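Local atomic coordinates of putative iron binding protein (Bordetella pertussis Tohama I, PDB entry 1Y9U), a protein that probably binds ferric iron as a periplasmic solute-binding protein, holding the metal between two lobes for uptake into the cell. Residues 101-106 against 268-273; 110-115 against 184-189; 204-209 against 284-289. All coordinates share one frame; numbering follows the deposited sequence.

Interaction 1: residues 101-106 against 268-273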
loop_
_atom_site.group_PDB
_atom_site.type_symbol
_atom_site.label_atom_id
_atom_site.label_comp_id
_atom_site.label_asym_id
_atom_site.label_seq_id
_atom_site.Cartn_x
_atom_site.Cartn_y
_atom_site.Cartn_z
ATOM N N ALA A 101 -8.249 -4.616 -5.149
ATOM C CA ALA A 101 -7.666 -4.097 -3.907
ATOM C C ALA A 101 -8.459 -4.572 -2.703
ATOM O O ALA A 101 -9.677 -4.671 -2.747
ATOM C CB ALA A 101 -7.615 -2.574 -3.913
ATOM N N LEU A 102 -7.732 -4.861 -1.629
ATOM C CA LEU A 102 -8.285 -5.216 -0.324
ATOM C C LEU A 102 -7.969 -4.211 0.772
ATOM O O LEU A 102 -8.729 -4.122 1.743
ATOM C CB LEU A 102 -7.792 -6.598 0.097
ATOM C CG LEU A 102 -8.187 -7.765 -0.815
ATOM C CD1 LEU A 102 -7.571 -9.050 -0.277
ATOM C CD2 LEU A 102 -9.698 -7.933 -0.926
ATOM N N SER A 103 -6.882 -3.441 0.630
ATOM C CA SER A 103 -6.596 -2.371 1.570
ATOM C C SER A 103 -5.740 -1.335 0.878
ATOM O O SER A 103 -5.143 -1.612 -0.156
ATOM C CB SER A 103 -5.869 -2.896 2.797
ATOM O OG SER A 103 -4.569 -3.333 2.447
ATOM N N LEU A 104 -5.703 -0.139 1.458
ATOM C CA LEU A 104 -4.987 1.007 0.904
ATOM C C LEU A 104 -3.800 1.350 1.780
ATOM O O LEU A 104 -3.913 1.366 3.013
ATOM C CB LEU A 104 -5.884 2.238 0.785
ATOM C CG LEU A 104 -7.252 1.993 0.152
ATOM C CD1 LEU A 104 -8.032 3.297 0.091
ATOM C CD2 LEU A 104 -7.134 1.360 -1.221
ATOM N N ARG A 105 -2.688 1.680 1.129
ATOM C CA ARG A 105 -1.408 2.020 1.757
ATOM C C ARG A 105 -0.999 3.399 1.263
ATOM O O ARG A 105 -0.296 3.531 0.270
ATOM C CB ARG A 105 -0.408 0.953 1.362
ATOM C CG ARG A 105 -0.748 -0.399 2.006
ATOM C CD ARG A 105 -0.113 -1.577 1.340
ATOM N NE ARG A 105 1.339 -1.511 1.284
ATOM C CZ ARG A 105 2.171 -2.021 2.185
ATOM N NH1 ARG A 105 1.756 -2.654 3.266
ATOM N NH2 ARG A 105 3.464 -1.897 1.986
ATOM N N ASP A 106 -1.467 4.412 1.976
ATOM C CA ASP A 106 -1.254 5.800 1.630
ATOM C C ASP A 106 0.099 6.294 2.055
ATOM O O ASP A 106 0.576 5.998 3.164
ATOM C CB ASP A 106 -2.369 6.728 2.137
ATOM C CG ASP A 106 -2.692 6.597 3.605
ATOM O OD1 ASP A 106 -2.805 5.472 4.131
ATOM O OD2 ASP A 106 -2.938 7.603 4.266
ATOM N N THR A 268 -12.805 -5.018 8.477
ATOM C CA THR A 268 -12.505 -4.408 9.762
ATOM C C THR A 268 -11.236 -5.035 10.347
ATOM O O THR A 268 -10.294 -4.310 10.708
ATOM C CB THR A 268 -13.711 -4.564 10.723
ATOM O OG1 THR A 268 -14.899 -4.024 10.116
ATOM C CG2 THR A 268 -13.491 -3.781 12.000
ATOM N N LEU A 269 -11.195 -6.354 10.372
ATOM C CA LEU A 269 -10.032 -7.091 10.899
ATOM C C LEU A 269 -8.812 -6.972 9.975
ATOM O O LEU A 269 -7.686 -6.829 10.454
ATOM C CB LEU A 269 -10.378 -8.574 11.104
ATOM C CG LEU A 269 -11.481 -8.891 12.114
ATOM C CD1 LEU A 269 -11.876 -10.376 12.037
ATOM C CD2 LEU A 269 -11.048 -8.502 13.520
ATOM N N TYR A 270 -9.042 -7.048 8.675
ATOM C CA TYR A 270 -8.005 -7.072 7.639
ATOM C C TYR A 270 -7.154 -5.807 7.697
ATOM O O TYR A 270 -5.919 -5.870 7.674
ATOM C CB TYR A 270 -8.630 -7.255 6.234
ATOM C CG TYR A 270 -7.616 -7.432 5.123
ATOM C CD1 TYR A 270 -7.269 -8.696 4.666
ATOM C CD2 TYR A 270 -7.028 -6.338 4.506
ATOM C CE1 TYR A 270 -6.336 -8.868 3.669
ATOM C CE2 TYR A 270 -6.078 -6.505 3.518
ATOM C CZ TYR A 270 -5.733 -7.764 3.101
ATOM O OH TYR A 270 -4.798 -7.957 2.100
ATOM N N ALA A 271 -7.821 -4.667 7.772
ATOM C CA ALA A 271 -7.130 -3.379 7.757
ATOM C C ALA A 271 -6.489 -3.121 9.090
ATOM O O ALA A 271 -5.344 -2.665 9.135
ATOM C CB ALA A 271 -8.082 -2.248 7.387
ATOM N N GLN A 272 -7.177 -3.434 10.185
ATOM C CA GLN A 272 -6.625 -3.232 11.529
ATOM C C GLN A 272 -5.303 -3.990 11.705
ATOM O O GLN A 272 -4.382 -3.482 12.361
ATOM C CB GLN A 272 -7.645 -3.629 12.610
ATOM C CG GLN A 272 -7.179 -3.498 14.093
ATOM C CD GLN A 272 -7.442 -2.112 14.718
ATOM O OE1 GLN A 272 -6.688 -1.664 15.602
ATOM N NE2 GLN A 272 -8.517 -1.454 14.292
ATOM N N ALA A 273 -5.165 -5.161 11.079
ATOM C CA ALA A 273 -4.013 -6.013 11.323
ATOM C C ALA A 273 -2.681 -5.327 11.035
ATOM O O ALA A 273 -1.754 -5.537 11.804
ATOM C CB ALA A 273 -4.110 -7.298 10.539
#
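Ser103 OG, in the strand 100-112, lies at the edge of the Tyr270 ring and is gripped by two hydrogen bonds, one to Ser240 OG and one to Glu276 OE1. Ser103 OG stands 3.7 Å from Tyr270 CE2, close to the plane of the ring, and Ser103 CB touches the same edge in plane. With chi1 at 68°, the hydroxyl sits between the backbone N and the carbonyl carbon, turned to the helix side of the strand. Serine suits this position because it is small enough to leave room for the ring yet can serve two polar partners.

Leu102 supplies the apolar half. Leu102 CB comes obliquely to the ring, 3.8 Å from Tyr270 CZ, while Leu102 CD1 reaches across to Tyr270 OH at 3.8 Å; the two side chains cross at about a right angle. Neighbouring residues of a regular strand would point to opposite sides, but a classic beta bulge sets Leu102 and Ser103 together opposite Ser240 of strand 237-245, which brings both side chains round to the helix 264-273. Tyr270 leaves that helix with CG anti to the backbone N (chi1 -174°), which carries the phenol across to the strand. Met60 of strand 58-62 packs against both Leu102 and Tyr270.

Tyr270 OH is hydrogen-bonded to Ser240 OG, the same atom that Ser103 OG meets. No hydrogen bond joins the two segments directly, so Ser240 ties the helix to the strand through a buried chain of hydroxyls, while the phenol ring packs against Leu102 beside it; the buried hydroxyls of Ser103 and Tyr270 thus find their partners within the protein.

Interaction 2: residues 110-115 against 184-189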
loop_
_atom_site.group_PDB
_atom_site.type_symbol
_atom_site.label_atom_id
_atom_site.label_comp_id
_atom_site.label_asym_id
_atom_site.label_seq_id
_atom_site.Cartn_x
_atom_site.Cartn_y
_atom_site.Cartn_z
ATOM N N TYR A 110 4.991 12.804 7.288
ATOM C CA TYR A 110 5.210 12.876 8.729
ATOM C C TYR A 110 5.693 14.269 9.038
ATOM O O TYR A 110 6.530 14.783 8.305
ATOM C CB TYR A 110 6.279 11.908 9.175
ATOM C CG TYR A 110 6.003 10.417 9.024
ATOM C CD1 TYR A 110 4.861 9.911 8.410
ATOM C CD2 TYR A 110 6.942 9.492 9.512
ATOM C CE1 TYR A 110 4.679 8.538 8.270
ATOM C CE2 TYR A 110 6.755 8.140 9.387
ATOM C CZ TYR A 110 5.606 7.660 8.791
ATOM O OH TYR A 110 5.480 6.296 8.609
ATOM N N VAL A 111 5.160 14.885 10.088
ATOM C CA VAL A 111 5.426 16.279 10.411
ATOM C C VAL A 111 5.708 16.402 11.898
ATOM O O VAL A 111 4.968 15.845 12.708
ATOM C CB VAL A 111 4.216 17.168 10.051
ATOM C CG1 VAL A 111 4.480 18.622 10.398
ATOM C CG2 VAL A 111 3.848 16.985 8.565
ATOM N N GLU A 112 6.725 17.168 12.274
ATOM C CA GLU A 112 6.978 17.448 13.682
ATOM C C GLU A 112 5.671 17.914 14.316
ATOM O O GLU A 112 4.960 18.736 13.730
ATOM C CB GLU A 112 8.039 18.526 13.816
ATOM C CG GLU A 112 8.729 18.567 15.168
ATOM C CD GLU A 112 7.930 19.251 16.271
ATOM O OE1 GLU A 112 7.099 20.132 15.967
ATOM O OE2 GLU A 112 8.152 18.867 17.450
ATOM N N LYS A 113 5.355 17.409 15.506
ATOM C CA LYS A 113 4.004 17.516 16.025
ATOM C C LYS A 113 3.456 18.941 16.167
ATOM O O LYS A 113 2.252 19.135 16.086
ATOM C CB LYS A 113 3.887 16.791 17.368
ATOM C CG LYS A 113 4.694 17.457 18.486
ATOM C CD LYS A 113 4.750 16.600 19.739
ATOM C CE LYS A 113 5.571 17.243 20.850
ATOM N NZ LYS A 113 4.883 18.442 21.432
ATOM N N ASP A 114 4.323 19.916 16.366
ATOM C CA ASP A 114 3.873 21.300 16.551
ATOM C C ASP A 114 4.148 22.233 15.384
ATOM O O ASP A 114 3.899 23.430 15.465
ATOM C CB ASP A 114 4.513 21.886 17.803
ATOM C CG ASP A 114 4.089 21.161 19.054
ATOM O OD1 ASP A 114 2.863 20.973 19.228
ATOM O OD2 ASP A 114 4.928 20.763 19.892
ATOM N N LEU A 115 4.636 21.701 14.273
ATOM C CA LEU A 115 4.865 22.532 13.093
ATOM C C LEU A 115 3.533 23.043 12.575
ATOM O O LEU A 115 2.556 22.319 12.525
ATOM C CB LEU A 115 5.587 21.708 12.019
ATOM C CG LEU A 115 6.427 22.462 10.996
ATOM C CD1 LEU A 115 7.678 23.003 11.663
ATOM C CD2 LEU A 115 6.826 21.551 9.855
ATOM N N ARG A 184 11.911 8.871 13.638
ATOM C CA ARG A 184 13.092 8.932 14.503
ATOM C C ARG A 184 13.845 10.248 14.301
ATOM O O ARG A 184 14.230 10.918 15.268
ATOM C CB ARG A 184 14.025 7.773 14.196
ATOM C CG ARG A 184 15.297 7.766 15.017
ATOM C CD ARG A 184 16.325 6.837 14.476
ATOM N NE ARG A 184 16.813 7.303 13.186
ATOM C CZ ARG A 184 17.591 6.614 12.375
ATOM N NH1 ARG A 184 17.994 5.384 12.695
ATOM N NH2 ARG A 184 17.973 7.174 11.234
ATOM N N ASP A 185 14.035 10.618 13.041
ATOM C CA ASP A 185 14.885 11.767 12.729
ATOM C C ASP A 185 14.157 13.091 12.894
ATOM O O ASP A 185 14.776 14.113 13.158
ATOM C CB ASP A 185 15.471 11.604 11.339
ATOM C CG ASP A 185 16.534 10.519 11.277
ATOM O OD1 ASP A 185 17.021 10.044 12.358
ATOM O OD2 ASP A 185 16.954 10.120 10.174
ATOM N N ILE A 186 12.839 13.093 12.799
ATOM C CA ILE A 186 12.079 14.276 13.190
ATOM C C ILE A 186 12.188 14.482 14.705
ATOM O O ILE A 186 12.439 15.616 15.173
ATOM C CB ILE A 186 10.604 14.176 12.720
ATOM C CG1 ILE A 186 10.532 14.283 11.197
ATOM C CG2 ILE A 186 9.777 15.281 13.376
ATOM C CD1 ILE A 186 9.185 13.901 10.587
ATOM N N LEU A 187 12.053 13.401 15.471
ATOM C CA LEU A 187 12.260 13.469 16.913
ATOM C C LEU A 187 13.647 14.003 17.244
ATOM O O LEU A 187 13.803 14.840 18.156
ATOM C CB LEU A 187 12.047 12.091 17.545
ATOM C CG LEU A 187 12.409 11.987 19.031
ATOM C CD1 LEU A 187 11.660 13.010 19.859
ATOM C CD2 LEU A 187 12.149 10.568 19.519
ATOM N N GLY A 188 14.635 13.539 16.494
ATOM C CA GLY A 188 16.014 13.914 16.719
ATOM C C GLY A 188 16.351 15.307 16.206
ATOM O O GLY A 188 17.481 15.759 16.418
ATOM N N GLY A 189 15.419 15.993 15.552
ATOM C CA GLY A 189 15.650 17.355 15.098
ATOM C C GLY A 189 16.423 17.482 13.800
ATOM O O GLY A 189 16.748 18.615 13.428
#
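Ile186 makes every apolar contact here, and its two branches divide the work. The shorter one rests on Glu112, with Ile186 CG2 3.6 Å from Glu112 CA and 3.7 Å from Glu112 CB, and Glu112 CG close behind. The longer one ends in Ile186 CD1, which lies 3.6 Å from Tyr110 O and 3.8 Å from Tyr110 CB. A beta-branched side chain suits the place: with CG1 anti to the carbonyl carbon (chi1 -69°) and CG2 anti to the backbone N, the branches diverge and reach two points along the strand, CD1 at Tyr110 and CG2 at Glu112, passing over Val111, whose side chain points away. Glu112 meets Ile186 with its aliphatic portion, leaving the carboxylate for other work.

The polar bonds are all local to one segment or the other. Glu112, bent at chi2, brings OE1 within 2.8 Å of Asp114 N, which approaches from above the carboxylate plane; this fastens the type I turn from Glu112 to Leu115 that ends the strand. On the helix, Arg184 grips Asp185 side-on, with Arg184 NE 2.9 Å from Asp185 OD1 and NH2 bonded to OD2, and Arg173 makes a second salt bridge to Asp185. A Schellman motif then closes the helix, and the positive phi of Gly189 favours a residue without a side chain.

Around the contact, strand 220-223 adds Ile220 against both Tyr110 and Ile186. Beyond CB the Tyr110 ring leads away to helix 198-206, where it packs on Val201, Met204 and the iron-binding Tyr200, its OH hydrogen-bonded to Asn197 O. Helix 179-187 thus covers the end of strand 100-112 beside the strands 193-197 and 220-223.

Interaction 3: residues 204-209 against 284-289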
loop_
_atom_site.group_PDB
_atom_site.type_symbol
_atom_site.label_atom_id
_atom_site.label_comp_id
_atom_site.label_asym_id
_atom_site.label_seq_id
_atom_site.Cartn_x
_atom_site.Cartn_y
_atom_site.Cartn_z
ATOM N N MET A 204 3.382 2.846 15.346
ATOM C CA MET A 204 4.142 3.566 16.348
ATOM C C MET A 204 3.285 4.197 17.445
ATOM O O MET A 204 3.617 4.094 18.628
ATOM C CB MET A 204 5.013 4.619 15.693
ATOM C CG MET A 204 6.164 4.037 14.846
ATOM S SD MET A 204 7.267 5.294 14.135
ATOM C CE MET A 204 6.234 5.943 12.843
ATOM N N LYS A 205 2.194 4.839 17.055
ATOM C CA LYS A 205 1.331 5.514 18.017
ATOM C C LYS A 205 0.542 4.533 18.874
ATOM O O LYS A 205 0.162 4.866 20.009
ATOM C CB LYS A 205 0.413 6.528 17.341
ATOM C CG LYS A 205 1.136 7.756 16.836
ATOM C CD LYS A 205 0.201 8.793 16.228
ATOM C CE LYS A 205 0.913 10.117 15.836
ATOM N NZ LYS A 205 1.175 11.005 16.999
ATOM N N ASN A 206 0.320 3.320 18.357
ATOM C CA ASN A 206 -0.322 2.270 19.145
ATOM C C ASN A 206 0.654 1.481 20.008
ATOM O O ASN A 206 0.221 0.651 20.822
ATOM C CB ASN A 206 -1.120 1.324 18.243
ATOM C CG ASN A 206 -2.477 1.856 17.906
ATOM O OD1 ASN A 206 -3.313 2.074 18.796
ATOM N ND2 ASN A 206 -2.726 2.078 16.619
ATOM N N ALA A 207 1.949 1.725 19.843
ATOM C CA ALA A 207 2.937 1.086 20.704
ATOM C C ALA A 207 2.792 1.611 22.130
ATOM O O ALA A 207 2.347 2.732 22.374
ATOM C CB ALA A 207 4.354 1.298 20.176
ATOM N N GLU A 208 3.187 0.797 23.093
ATOM C CA GLU A 208 2.984 1.209 24.472
ATOM C C GLU A 208 4.022 2.217 24.921
ATOM O O GLU A 208 5.160 2.210 24.474
ATOM C CB GLU A 208 2.943 0.025 25.423
ATOM C CG GLU A 208 4.261 -0.670 25.615
ATOM C CD GLU A 208 4.153 -1.874 26.545
ATOM O OE1 GLU A 208 3.342 -1.832 27.500
ATOM O OE2 GLU A 208 4.868 -2.854 26.315
ATOM N N PRO A 209 3.656 3.103 25.826
ATOM C CA PRO A 209 4.652 4.010 26.388
ATOM C C PRO A 209 5.776 3.208 27.022
ATOM O O PRO A 209 5.535 2.135 27.613
ATOM C CB PRO A 209 3.873 4.808 27.438
ATOM C CG PRO A 209 2.731 4.009 27.716
ATOM C CD PRO A 209 2.324 3.324 26.412
ATOM N N LYS A 284 -15.182 0.494 10.330
ATOM C CA LYS A 284 -14.587 1.099 11.521
ATOM C C LYS A 284 -13.070 1.058 11.408
ATOM O O LYS A 284 -12.476 0.000 11.171
ATOM C CB LYS A 284 -15.027 0.364 12.786
ATOM C CG LYS A 284 -14.427 0.908 14.077
ATOM C CD LYS A 284 -15.108 2.154 14.567
ATOM C CE LYS A 284 -14.715 2.469 16.025
ATOM N NZ LYS A 284 -15.699 3.360 16.723
ATOM N N LEU A 285 -12.464 2.225 11.599
ATOM C CA LEU A 285 -11.022 2.359 11.532
ATOM C C LEU A 285 -10.393 2.223 12.909
ATOM O O LEU A 285 -11.000 2.572 13.927
ATOM C CB LEU A 285 -10.659 3.752 11.011
ATOM C CG LEU A 285 -11.246 4.162 9.653
ATOM C CD1 LEU A 285 -10.914 5.621 9.354
ATOM C CD2 LEU A 285 -10.760 3.281 8.524
ATOM N N ASP A 286 -9.151 1.755 12.922
ATOM C CA ASP A 286 -8.314 1.913 14.118
ATOM C C ASP A 286 -8.333 3.380 14.556
ATOM O O ASP A 286 -8.283 4.282 13.728
ATOM C CB ASP A 286 -6.885 1.497 13.832
ATOM C CG ASP A 286 -5.991 1.790 14.982
ATOM O OD1 ASP A 286 -6.092 1.070 15.995
ATOM O OD2 ASP A 286 -5.216 2.764 14.962
ATOM N N ALA A 287 -8.328 3.618 15.867
ATOM C CA ALA A 287 -8.464 4.964 16.390
ATOM C C ALA A 287 -7.343 5.913 15.929
ATOM O O ALA A 287 -7.596 7.058 15.658
ATOM C CB ALA A 287 -8.524 4.944 17.914
ATOM N N VAL A 288 -6.107 5.426 15.921
ATOM C CA VAL A 288 -4.999 6.227 15.408
ATOM C C VAL A 288 -5.217 6.559 13.921
ATOM O O VAL A 288 -5.081 7.695 13.510
ATOM C CB VAL A 288 -3.646 5.527 15.635
ATOM C CG1 VAL A 288 -2.529 6.321 14.988
ATOM C CG2 VAL A 288 -3.381 5.347 17.131
ATOM N N VAL A 289 -5.577 5.560 13.132
ATOM C CA VAL A 289 -5.800 5.795 11.707
ATOM C C VAL A 289 -6.923 6.846 11.498
ATOM O O VAL A 289 -6.797 7.752 10.688
ATOM C CB VAL A 289 -6.100 4.480 10.982
ATOM C CG1 VAL A 289 -6.495 4.757 9.505
ATOM C CG2 VAL A 289 -4.907 3.543 11.053
HETATM O O HOH W 1 -5.898 2.632 18.295
#
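The C-terminal part of helix 198-206 comes up to the first turn of helix 287-291, with the CA atoms of Lys205 and Val288 6.9 Å apart. Asn206 and Asp286 approach from opposite directions, their flat groups turned 70° against each other. Asn206 ND2 donates in its own amide plane to Asp286 OD2 at 3.1 Å, reaching the syn side of the carboxylate 33° out of plane; ND2 also donates to Gly202 O. A water gives one hydrogen bond to Asn206 OD1 (2.7 Å) and another to Asp286 OD1, closing a second bridge. Asparagine fits, able to donate and accept at once. Asp286 is the N-cap: OD2 also receives weak bonds from Val288 N and Val289 N, which the anti placement of CG (chi1 174°) allows.

Val288 wedges beside this polar pair. Val288 CG2 lies 3.4 Å from Asn206 ND2, and Val288 CG1 meets Lys205 CB at 3.8 Å and CD a little farther off. Lys205 thus packs by its methylenes, while NZ leads away to the carbonyls of Gly217 and Ile220.

Tyr275 touches both Asn206 and Asp286 from a loop, Met204 packs on helices 179-187 and 212-218, and Leu285 and Val289 settle on strand 277-278.

How the interactions relate
Strand 100-112 carries interactions 1 and 2 at its two ends, their centres about 26 Å apart. The centre of interaction 3 is about 14 Å from that of interaction 1 and about 18 Å from that of interaction 2. Along the chain, interaction 2 is nested within the loop closed by interaction 1; interaction 3 follows interaction 2 but crosses interaction 1. Thr268 packs on Lys284, and the Tyr110 ring on Met204. Strand 100-112 pairs with strand 237-245 toward one end and 193-197 toward the other, consistent with passage between the lobes of a periplasmic binding protein. Helix 198-206, with iron-binding Tyr199 and Tyr200 near its start, supplies one side of interaction 3 and receives the Tyr110 ring.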